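Local coordinates for TRAP solute Binding Protein (Uncultured marine bacterium, PDB 5I7I) that binds aromatic acids such as 3-hydroxybenzoate in a pocket between two lobes, probably for delivery to a TRAP-type membrane transporter, at residues W89-A92 with G93-P96; P170-V173 with I174-L178; V186-P189 with V190-A194. All coordinates share one frame; numbering follows the deposited sequence.

Interaction 1 (W89-A92 with G93-P96); sequences WTVA and GYTP. With 3HB (3-hydroxybenzoic acid), chain C.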
ATOM      1  N   TRP A  89       8.875  -6.630  -2.690  1.00  5.44           N
ATOM      2  CA  TRP A  89       7.553  -6.103  -2.377  1.00  5.47           C
ATOM      3  C   TRP A  89       7.771  -4.872  -1.521  1.00  5.54           C
ATOM      4  O   TRP A  89       8.500  -4.923  -0.526  1.00  5.35           O
ATOM      5  CB  TRP A  89       6.706  -7.139  -1.642  1.00  5.63           C
ATOM      6  CG  TRP A  89       5.296  -6.673  -1.333  1.00  5.78           C
ATOM      7  CD1 TRP A  89       4.195  -6.883  -2.092  1.00  7.82           C
ATOM      8  CD2 TRP A  89       4.854  -5.965  -0.173  1.00  5.79           C
ATOM      9  NE1 TRP A  89       3.092  -6.331  -1.496  1.00  6.42           N
ATOM     10  CE2 TRP A  89       3.469  -5.764  -0.314  1.00  6.02           C
ATOM     11  CE3 TRP A  89       5.488  -5.478   0.966  1.00  5.93           C
ATOM     12  CZ2 TRP A  89       2.707  -5.110   0.648  1.00  7.32           C
ATOM     13  CZ3 TRP A  89       4.739  -4.807   1.906  1.00  7.53           C
ATOM     14  CH2 TRP A  89       3.366  -4.630   1.745  1.00  7.22           C
ATOM     15  N   THR A  90       7.168  -3.752  -1.913  1.00  5.61           N
ATOM     16  CA  THR A  90       7.385  -2.540  -1.144  1.00  6.45           C
ATOM     17  C   THR A  90       6.205  -1.589  -1.312  1.00  5.53           C
ATOM     18  O   THR A  90       5.237  -1.883  -2.008  1.00  6.28           O
ATOM     19  CB  THR A  90       8.714  -1.907  -1.557  1.00  5.59           C
ATOM     20  OG1 THR A  90       9.006  -0.861  -0.629  1.00  7.27           O
ATOM     21  CG2 THR A  90       8.656  -1.359  -2.975  1.00  7.16           C
ATOM     22  N   VAL A  91       6.301  -0.441  -0.639  1.00  6.78           N
ATOM     23  CA  VAL A  91       5.327   0.646  -0.746  1.00  6.12           C
ATOM     24  C   VAL A  91       5.912   1.698  -1.677  1.00  6.81           C
ATOM     25  O   VAL A  91       7.004   2.209  -1.418  1.00  6.11           O
ATOM     26  CB  VAL A  91       5.008   1.250   0.635  1.00  5.91           C
ATOM     27  CG1 VAL A  91       4.096   2.458   0.522  1.00  7.22           C
ATOM     28  CG2 VAL A  91       4.329   0.219   1.567  1.00  6.63           C
ATOM     29  N   ALA A  92       5.196   2.026  -2.759  1.00  6.44           N
ATOM     30  CA  ALA A  92       5.733   2.937  -3.769  1.00  6.33           C
ATOM     31  C   ALA A  92       6.146   4.263  -3.153  1.00  6.56           C
ATOM     32  O   ALA A  92       7.234   4.785  -3.426  1.00  7.53           O
ATOM     33  CB  ALA A  92       4.685   3.194  -4.849  1.00  6.60           C
ATOM     34  N   GLY A  93       5.283   4.830  -2.320  1.00  6.64           N
ATOM     35  CA  GLY A  93       5.508   6.125  -1.732  1.00  6.96           C
ATOM     36  C   GLY A  93       6.549   6.189  -0.638  1.00  7.73           C
ATOM     37  O   GLY A  93       6.813   7.278  -0.117  1.00  7.92           O
ATOM     38  N   TYR A  94       7.165   5.061  -0.258  1.00  6.65           N
ATOM     39  CA  TYR A  94       8.318   5.156   0.632  1.00  6.77           C
ATOM     40  C   TYR A  94       9.474   5.893  -0.027  1.00  7.10           C
ATOM     41  O   TYR A  94      10.381   6.336   0.677  1.00  9.04           O
ATOM     42  CB  TYR A  94       8.791   3.776   1.089  1.00  7.19           C
ATOM     43  CG  TYR A  94       7.961   3.090   2.169  1.00  6.51           C
ATOM     44  CD1 TYR A  94       6.803   3.665   2.689  1.00  7.64           C
ATOM     45  CD2 TYR A  94       8.361   1.868   2.668  1.00  6.16           C
ATOM     46  CE1 TYR A  94       6.083   3.024   3.664  1.00  6.69           C
ATOM     47  CE2 TYR A  94       7.659   1.233   3.643  1.00  6.81           C
ATOM     48  CZ  TYR A  94       6.531   1.790   4.142  1.00  6.37           C
ATOM     49  OH  TYR A  94       5.844   1.106   5.132  1.00  6.77           O
ATOM     50  N   THR A  95       9.445   6.053  -1.349  1.00  8.32           N
ATOM     51  CA  THR A  95      10.396   6.872  -2.095  1.00  7.72           C
ATOM     52  C   THR A  95       9.616   8.012  -2.736  1.00  7.74           C
ATOM     53  O   THR A  95       9.017   7.827  -3.806  1.00  9.30           O
ATOM     54  CB  THR A  95      11.088   6.050  -3.177  1.00  7.77           C
ATOM     55  OG1 THR A  95      10.148   5.265  -3.910  1.00  7.50           O
ATOM     56  CG2 THR A  95      12.123   5.144  -2.550  1.00  8.56           C
ATOM     57  N   PRO A  96       9.540   9.179  -2.095  1.00  9.60           N
ATOM     58  CA  PRO A  96       8.715  10.269  -2.641  1.00  8.98           C
ATOM     59  C   PRO A  96       9.153  10.688  -4.032  1.00 12.20           C
ATOM     60  O   PRO A  96      10.344  10.720  -4.342  1.00 14.53           O
ATOM     61  CB  PRO A  96       8.923  11.410  -1.643  1.00  9.47           C
ATOM     62  CG  PRO A  96      10.137  11.070  -0.896  1.00 16.23           C
ATOM     63  CD  PRO A  96      10.174   9.574  -0.827  1.00 10.92           C
TER
HETATM   64  C1' 3HB C 401       2.164   1.223   5.568  1.00  6.71           C
HETATM   65  O1' 3HB C 401       1.215   1.939   5.979  1.00  6.21           O
HETATM   66  O2' 3HB C 401       3.323   1.705   5.470  1.00  6.74           O
HETATM   67  C1  3HB C 401       1.941  -0.249   5.249  1.00  5.35           C
HETATM   68  C2  3HB C 401       0.640  -0.746   5.204  1.00  6.65           C
HETATM   69  C3  3HB C 401       0.418  -2.072   4.927  1.00  6.31           C
HETATM   70  C4  3HB C 401       1.473  -2.920   4.721  1.00  5.94           C
HETATM   71  C5  3HB C 401       2.775  -2.428   4.760  1.00  6.92           C
HETATM   72  C6  3HB C 401       3.015  -1.096   5.028  1.00  6.66           C
HETATM   73  O3  3HB C 401      -0.875  -2.540   4.885  1.00  7.59           O
HETATM   74  O   HOH W   1       9.567   2.741  -2.481  1.00  9.18           O
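V91 lies over one face of the Y94 ring, its CB 3.6 Å from the ring centroid and only 9° off the normal, a CH-pi contact over the middle of the ring. The two methyls spread apart on that side: V91 CG1 lies outward, nearest Y94 CD1 (3.7 Å) and CE1, while V91 CG2 reaches along toward the hydroxyl end, 3.7 Å from Y94 CZ. With CG turned anti to its carbonyl carbon (chi1 -77°), the tyrosine folds back over the residue three places earlier and still extends its phenol to the ligand. Y94 OH donates to O2' of 3-hydroxybenzoate at 2.6 Å, the carboxylate oxygen lying at the ring edge, near its plane. The same hydroxyl takes a hydrogen bond from V190 N, so it is gripped from both the protein and the ligand. W89 approaches the aromatic part of the ligand edge-on, with CH2 3.8 Å from C5 of 3-hydroxybenzoate, and V91 CG2 comes almost as near to C6.

Behind these side chains the chain turns sharply. Y94 N bonds V91 O at 3.1 Å, and T95 N follows with a longer bond of 3.3 Å to A92 O. A water donates to both V91 O and T95 OG1, so V91 O is held twice. The whole is a short 3-10 turn at the end of strand 87-91, and it shows how a solute-binding protein of the TRAP family can furnish its aromatic-acid pocket from the tip of a sheet strand.

Interaction 2 (P170-V173 with I174-L178); sequences PTRV and ITKML. With 3HB (3-hydroxybenzoic acid), chain C.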
ATOM      1  N   PRO A 170       2.163   6.875   5.762  1.00  5.89           N
ATOM      2  CA  PRO A 170       3.207   6.092   5.065  1.00  7.06           C
ATOM      3  C   PRO A 170       3.945   6.841   3.972  1.00  7.59           C
ATOM      4  O   PRO A 170       5.058   6.423   3.608  1.00  8.77           O
ATOM      5  CB  PRO A 170       2.410   4.936   4.429  1.00  6.31           C
ATOM      6  CG  PRO A 170       1.040   5.517   4.238  1.00  7.31           C
ATOM      7  CD  PRO A 170       0.821   6.361   5.458  1.00  6.93           C
ATOM      8  N   THR A 171       3.360   7.900   3.406  1.00  7.26           N
ATOM      9  CA  THR A 171       3.906   8.576   2.242  1.00  8.50           C
ATOM     10  C   THR A 171       3.564  10.053   2.324  1.00 10.30           C
ATOM     11  O   THR A 171       2.753  10.484   3.141  1.00  9.57           O
ATOM     12  CB  THR A 171       3.287   8.067   0.938  1.00  8.67           C
ATOM     13  OG1 THR A 171       1.964   8.604   0.836  1.00  8.70           O
ATOM     14  CG2 THR A 171       3.240   6.555   0.895  1.00  9.51           C
ATOM     15  N   ARG A 172       4.186  10.820   1.432  1.00  9.64           N
ATOM     16  CA  ARG A 172       3.981  12.253   1.413  1.00 10.19           C
ATOM     17  C   ARG A 172       2.538  12.611   1.104  1.00  8.23           C
ATOM     18  O   ARG A 172       1.997  13.558   1.682  1.00 10.58           O
ATOM     19  CB  ARG A 172       4.920  12.864   0.380  1.00 13.12           C
ATOM     20  CG  ARG A 172       4.919  14.372   0.380  1.00 28.24           C
ATOM     21  CD  ARG A 172       6.079  14.887  -0.465  1.00 41.33           C
ATOM     22  NE  ARG A 172       7.387  14.590   0.125  1.00 37.20           N
ATOM     23  CZ  ARG A 172       8.550  14.864  -0.464  1.00 36.88           C
ATOM     24  NH1 ARG A 172       8.573  15.427  -1.665  1.00 38.27           N
ATOM     25  NH2 ARG A 172       9.693  14.578   0.147  1.00 39.71           N
ATOM     26  N   VAL A 173       1.909  11.904   0.172  1.00  9.51           N
ATOM     27  CA  VAL A 173       0.511  12.190  -0.127  1.00  8.67           C
ATOM     28  C   VAL A 173      -0.362  11.960   1.100  1.00  7.32           C
ATOM     29  O   VAL A 173      -1.230  12.783   1.426  1.00  8.38           O
ATOM     30  CB  VAL A 173       0.027  11.389  -1.353  1.00  9.82           C
ATOM     31  CG1 VAL A 173      -1.400  11.746  -1.698  1.00 11.35           C
ATOM     32  CG2 VAL A 173       0.931  11.646  -2.548  1.00 15.70           C
ATOM     33  N   ILE A 174      -0.147  10.847   1.809  1.00  7.27           N
ATOM     34  CA  ILE A 174      -1.013  10.552   2.941  1.00  8.57           C
ATOM     35  C   ILE A 174      -0.728  11.475   4.111  1.00  7.90           C
ATOM     36  O   ILE A 174      -1.647  11.849   4.844  1.00  8.50           O
ATOM     37  CB  ILE A 174      -0.932   9.071   3.338  1.00  9.01           C
ATOM     38  CG1 ILE A 174      -1.241   8.164   2.139  1.00  8.12           C
ATOM     39  CG2 ILE A 174      -1.911   8.787   4.455  1.00  7.20           C
ATOM     40  CD1 ILE A 174      -2.517   8.514   1.400  1.00  9.10           C
ATOM     41  N   THR A 175       0.517  11.885   4.317  1.00  8.23           N
ATOM     42  CA  THR A 175       0.754  12.856   5.380  1.00  8.29           C
ATOM     43  C   THR A 175       0.116  14.196   5.047  1.00  8.06           C
ATOM     44  O   THR A 175      -0.403  14.877   5.937  1.00  9.38           O
ATOM     45  CB  THR A 175       2.252  13.008   5.679  1.00 10.61           C
ATOM     46  OG1 THR A 175       2.997  13.282   4.491  1.00 11.98           O
ATOM     47  CG2 THR A 175       2.788  11.736   6.328  1.00 11.76           C
ATOM     48  N   LYS A 176       0.151  14.605   3.779  1.00  9.57           N
ATOM     49  CA  LYS A 176      -0.558  15.826   3.407  1.00 10.99           C
ATOM     50  C   LYS A 176      -2.052  15.708   3.679  1.00  9.87           C
ATOM     51  O   LYS A 176      -2.691  16.682   4.101  1.00 10.16           O
ATOM     52  CB  LYS A 176      -0.274  16.181   1.952  1.00 10.42           C
ATOM     53  CG  LYS A 176       1.116  16.706   1.755  1.00 15.48           C
ATOM     54  CD  LYS A 176       1.361  17.072   0.311  1.00 16.45           C
ATOM     55  CE  LYS A 176       2.712  17.711   0.150  1.00 18.75           C
ATOM     56  NZ  LYS A 176       3.037  17.893  -1.284  1.00 21.52           N
ATOM     57  N   MET A 177      -2.627  14.519   3.471  1.00  8.48           N
ATOM     58  CA  MET A 177      -4.029  14.319   3.816  1.00  9.26           C
ATOM     59  C   MET A 177      -4.250  14.523   5.306  1.00  9.00           C
ATOM     60  O   MET A 177      -5.197  15.201   5.727  1.00  9.18           O
ATOM     61  CB  MET A 177      -4.456  12.912   3.432  1.00 10.40           C
ATOM     62  CG  MET A 177      -5.892  12.670   3.773  1.00 10.13           C
ATOM     63  SD  MET A 177      -6.436  11.029   3.433  1.00 13.96           S
ATOM     64  CE  MET A 177      -5.654  10.160   4.764  1.00 16.66           C
ATOM     65  N   LEU A 178      -3.365  13.948   6.118  1.00  8.09           N
ATOM     66  CA  LEU A 178      -3.470  14.105   7.560  1.00  7.71           C
ATOM     67  C   LEU A 178      -3.376  15.570   7.964  1.00  8.95           C
ATOM     68  O   LEU A 178      -4.149  16.039   8.802  1.00  9.09           O
ATOM     69  CB  LEU A 178      -2.399  13.268   8.254  1.00  8.64           C
ATOM     70  CG  LEU A 178      -2.664  11.761   8.242  1.00 10.59           C
ATOM     71  CD1 LEU A 178      -1.406  11.040   8.651  1.00  9.46           C
ATOM     72  CD2 LEU A 178      -3.807  11.417   9.171  1.00 13.61           C
TER
HETATM   73  C1' 3HB C 401       2.164   1.223   5.568  1.00  6.71           C
HETATM   74  O1' 3HB C 401       1.215   1.939   5.979  1.00  6.21           O
HETATM   75  O2' 3HB C 401       3.323   1.705   5.470  1.00  6.74           O
HETATM   76  C1  3HB C 401       1.941  -0.249   5.249  1.00  5.35           C
HETATM   77  C2  3HB C 401       0.640  -0.746   5.204  1.00  6.65           C
HETATM   78  C3  3HB C 401       0.418  -2.072   4.927  1.00  6.31           C
HETATM   79  C4  3HB C 401       1.473  -2.920   4.721  1.00  5.94           C
HETATM   80  C5  3HB C 401       2.775  -2.428   4.760  1.00  6.92           C
HETATM   81  C6  3HB C 401       3.015  -1.096   5.028  1.00  6.66           C
HETATM   82  O3  3HB C 401      -0.875  -2.540   4.885  1.00  7.59           O
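P170 meets I174 with its CD corner, 3.8 Å from I174 CG2, and turns its CB to the flat carboxylate of 3-hydroxybenzoate at the two-oxygen end, 3.5 Å from O2' and 3.6 Å from O1', tilted from the carboxylate plane. V206 of strand 204-207 packs against both P170 and I174. Next along, T171 is the N-cap of helix 172-180: its OG1 accepts from I174 N at 3.2 Å in a nearly straight bond (169°). A chi1 of 75°, which sets OG1 between the backbone N and the carbonyl carbon, turns the hydroxyl over the first helical turn. This is the helix of a beta-alpha-beta unit, leading from strand 166-169 to strand 184-187. T171 OG1 is also hydrogen-bonded to E106, and a valine here would probably leave both I174 N and the E106 carboxylate without that mate. T175 N then bonds T171 O at 2.9 Å, starting the regular helical pattern that K176 N and M177 N continue to R172 O and V173 O. On the outer side R172 and K176 run alongside each other, pointing the same way, with R172 CG 4.0 Å from K176 CE. R172 NE lies 5.6 Å from K176 NZ, like charges whose charged atoms do not touch.

Interaction 3 (V186-P189 with V190-A194); sequences VGMP and VPAVA. With 3HB (3-hydroxybenzoic acid), chain C.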
ATOM      1  N   VAL A 186       3.487  13.072  10.488  1.00 13.22           N
ATOM      2  CA  VAL A 186       4.834  12.526  10.592  1.00 12.15           C
ATOM      3  C   VAL A 186       4.902  11.355   9.623  1.00 12.36           C
ATOM      4  O   VAL A 186       3.999  10.520   9.603  1.00 14.28           O
ATOM      5  CB  VAL A 186       5.141  12.057  12.029  1.00 13.20           C
ATOM      6  CG1 VAL A 186       6.599  11.628  12.150  1.00 19.12           C
ATOM      7  CG2 VAL A 186       4.828  13.170  13.036  1.00 16.03           C
ATOM      8  N   GLY A 187       5.947  11.282   8.814  1.00 12.71           N
ATOM      9  CA  GLY A 187       6.113  10.185   7.872  1.00  9.18           C
ATOM     10  C   GLY A 187       7.145   9.184   8.361  1.00 11.19           C
ATOM     11  O   GLY A 187       8.178   9.565   8.895  1.00 14.20           O
ATOM     12  N   MET A 188       6.846   7.888   8.188  1.00 10.74           N
ATOM     13  CA  MET A 188       7.855   6.854   8.430  1.00  9.56           C
ATOM     14  C   MET A 188       7.361   5.513   7.896  1.00  9.32           C
ATOM     15  O   MET A 188       6.145   5.268   7.863  1.00  9.13           O
ATOM     16  CB  MET A 188       8.161   6.706   9.923  1.00 10.61           C
ATOM     17  CG  MET A 188       6.993   6.116  10.722  1.00 11.45           C
ATOM     18  SD  MET A 188       7.149   6.357  12.496  1.00 12.89           S
ATOM     19  CE  MET A 188       6.894   8.130  12.578  1.00 17.71           C
ATOM     20  N   PRO A 189       8.266   4.619   7.478  1.00  9.02           N
ATOM     21  CA  PRO A 189       7.847   3.248   7.158  1.00  8.39           C
ATOM     22  C   PRO A 189       7.249   2.557   8.373  1.00  7.40           C
ATOM     23  O   PRO A 189       7.525   2.908   9.522  1.00  8.90           O
ATOM     24  CB  PRO A 189       9.145   2.578   6.697  1.00  9.39           C
ATOM     25  CG  PRO A 189       9.997   3.722   6.197  1.00  8.92           C
ATOM     26  CD  PRO A 189       9.691   4.844   7.155  1.00  8.64           C
ATOM     27  N   VAL A 190       6.392   1.586   8.108  1.00  6.96           N
ATOM     28  CA  VAL A 190       5.568   1.000   9.164  1.00  6.91           C
ATOM     29  C   VAL A 190       6.374   0.329  10.278  1.00  8.72           C
ATOM     30  O   VAL A 190       5.917   0.344  11.430  1.00  8.85           O
ATOM     31  CB  VAL A 190       4.446   0.110   8.590  1.00  7.14           C
ATOM     32  CG1 VAL A 190       4.992  -1.167   8.015  1.00  8.25           C
ATOM     33  CG2 VAL A 190       3.386  -0.179   9.655  1.00  8.33           C
ATOM     34  N   PRO A 191       7.550  -0.260  10.040  1.00  8.34           N
ATOM     35  CA  PRO A 191       8.257  -0.901  11.163  1.00 10.02           C
ATOM     36  C   PRO A 191       8.702   0.069  12.249  1.00  9.78           C
ATOM     37  O   PRO A 191       9.053  -0.385  13.337  1.00 10.78           O
ATOM     38  CB  PRO A 191       9.460  -1.586  10.496  1.00 11.07           C
ATOM     39  CG  PRO A 191       9.063  -1.722   9.068  1.00  9.06           C
ATOM     40  CD  PRO A 191       8.275  -0.484   8.777  1.00  9.39           C
ATOM     41  N   ALA A 192       8.699   1.375  11.980  1.00  9.13           N
ATOM     42  CA  ALA A 192       9.109   2.402  12.932  1.00 11.19           C
ATOM     43  C   ALA A 192       7.961   2.910  13.802  1.00  9.68           C
ATOM     44  O   ALA A 192       8.211   3.635  14.776  1.00 11.36           O
ATOM     45  CB  ALA A 192       9.691   3.595  12.166  1.00 10.22           C
ATOM     46  N   VAL A 193       6.725   2.525  13.495  1.00  9.89           N
ATOM     47  CA  VAL A 193       5.559   3.134  14.129  1.00  8.95           C
ATOM     48  C   VAL A 193       5.473   2.765  15.607  1.00 11.02           C
ATOM     49  O   VAL A 193       5.192   3.617  16.461  1.00 11.51           O
ATOM     50  CB  VAL A 193       4.291   2.710  13.381  1.00  8.15           C
ATOM     51  CG1 VAL A 193       3.047   3.104  14.157  1.00  8.33           C
ATOM     52  CG2 VAL A 193       4.272   3.343  12.004  1.00  8.55           C
ATOM     53  N   ALA A 194       5.629   1.476  15.929  1.00 10.63           N
ATOM     54  CA  ALA A 194       5.444   1.032  17.312  1.00 14.15           C
ATOM     55  C   ALA A 194       6.389   1.769  18.242  1.00 13.56           C
ATOM     56  O   ALA A 194       5.987   2.241  19.313  1.00 13.94           O
ATOM     57  CB  ALA A 194       5.663  -0.474  17.427  1.00 15.14           C
TER
HETATM   58  C1' 3HB C 401       2.164   1.223   5.568  1.00  6.71           C
HETATM   59  O1' 3HB C 401       1.215   1.939   5.979  1.00  6.21           O
HETATM   60  O2' 3HB C 401       3.323   1.705   5.470  1.00  6.74           O
HETATM   61  C1  3HB C 401       1.941  -0.249   5.249  1.00  5.35           C
HETATM   62  C2  3HB C 401       0.640  -0.746   5.204  1.00  6.65           C
HETATM   63  C3  3HB C 401       0.418  -2.072   4.927  1.00  6.31           C
HETATM   64  C4  3HB C 401       1.473  -2.920   4.721  1.00  5.94           C
HETATM   65  C5  3HB C 401       2.775  -2.428   4.760  1.00  6.92           C
HETATM   66  C6  3HB C 401       3.015  -1.096   5.028  1.00  6.66           C
HETATM   67  O3  3HB C 401      -0.875  -2.540   4.885  1.00  7.59           O
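M188 rests on A192, its SD 3.8 Å from A192 CB, and the M188 side chain crosses that of V193 at about a right angle, with M188 CG 4.1 Å from V193 CG2. A chi1 of 69°, setting CG between the backbone N and the carbonyl carbon, together with an extended chi2 (-164°) carries SD to A192; the bend at chi3 turns the terminal methyl only. Beside it, P189 CB touches P191 CD at 3.8 Å, one proline ring meeting another across V190. V190 belongs to the pocket: its CG1 comes within 3.6 Å of C6 of 3-hydroxybenzoate.

Around this first shell, A192 N bonds P189 O at 3.1 Å and makes P189-A192 a type I beta turn, leading from strand 184-187 into helix 193-198. P191, lacking an N-H, fits the third place of the turn, where none is needed. V193 N in turn bonds V190 O at 3.1 Å. Further out, M188 O accepts from R168 NH2, which also bonds the ligand; like V190 N at Y94, it is placed to act as a second-shell support and probably steadies one of the ligand's polar partners. V207 and F215 pack on V190, and L217 on V193.

What remains between the side chains is apolar, which implies that they are held here by shape and dispersion, while the polar work falls to the main chain.

How the interactions relate
From the N terminus, the three follow one another in series, none nested in or crossing another. Interaction 1 closes the turn leaving strand 87-91 of the five-stranded sheet. Interaction 2 opens helix 172-180 just after strand 166-169 of the six-stranded sheet, and interaction 3 turns the chain from strand 184-187 of that sheet into helix 193-198. Interactions 2 and 3 meet where T175 CG2 packs on V186 and G187. The turn of interaction 1 touches both: G93 and Y94 lie against T171 and P170, P96 against R172, and the Y94 hydroxyl meets V190 N and P189 CA. All three border 3-hydroxybenzoate, so elements of both sheets are tied together around one ligand.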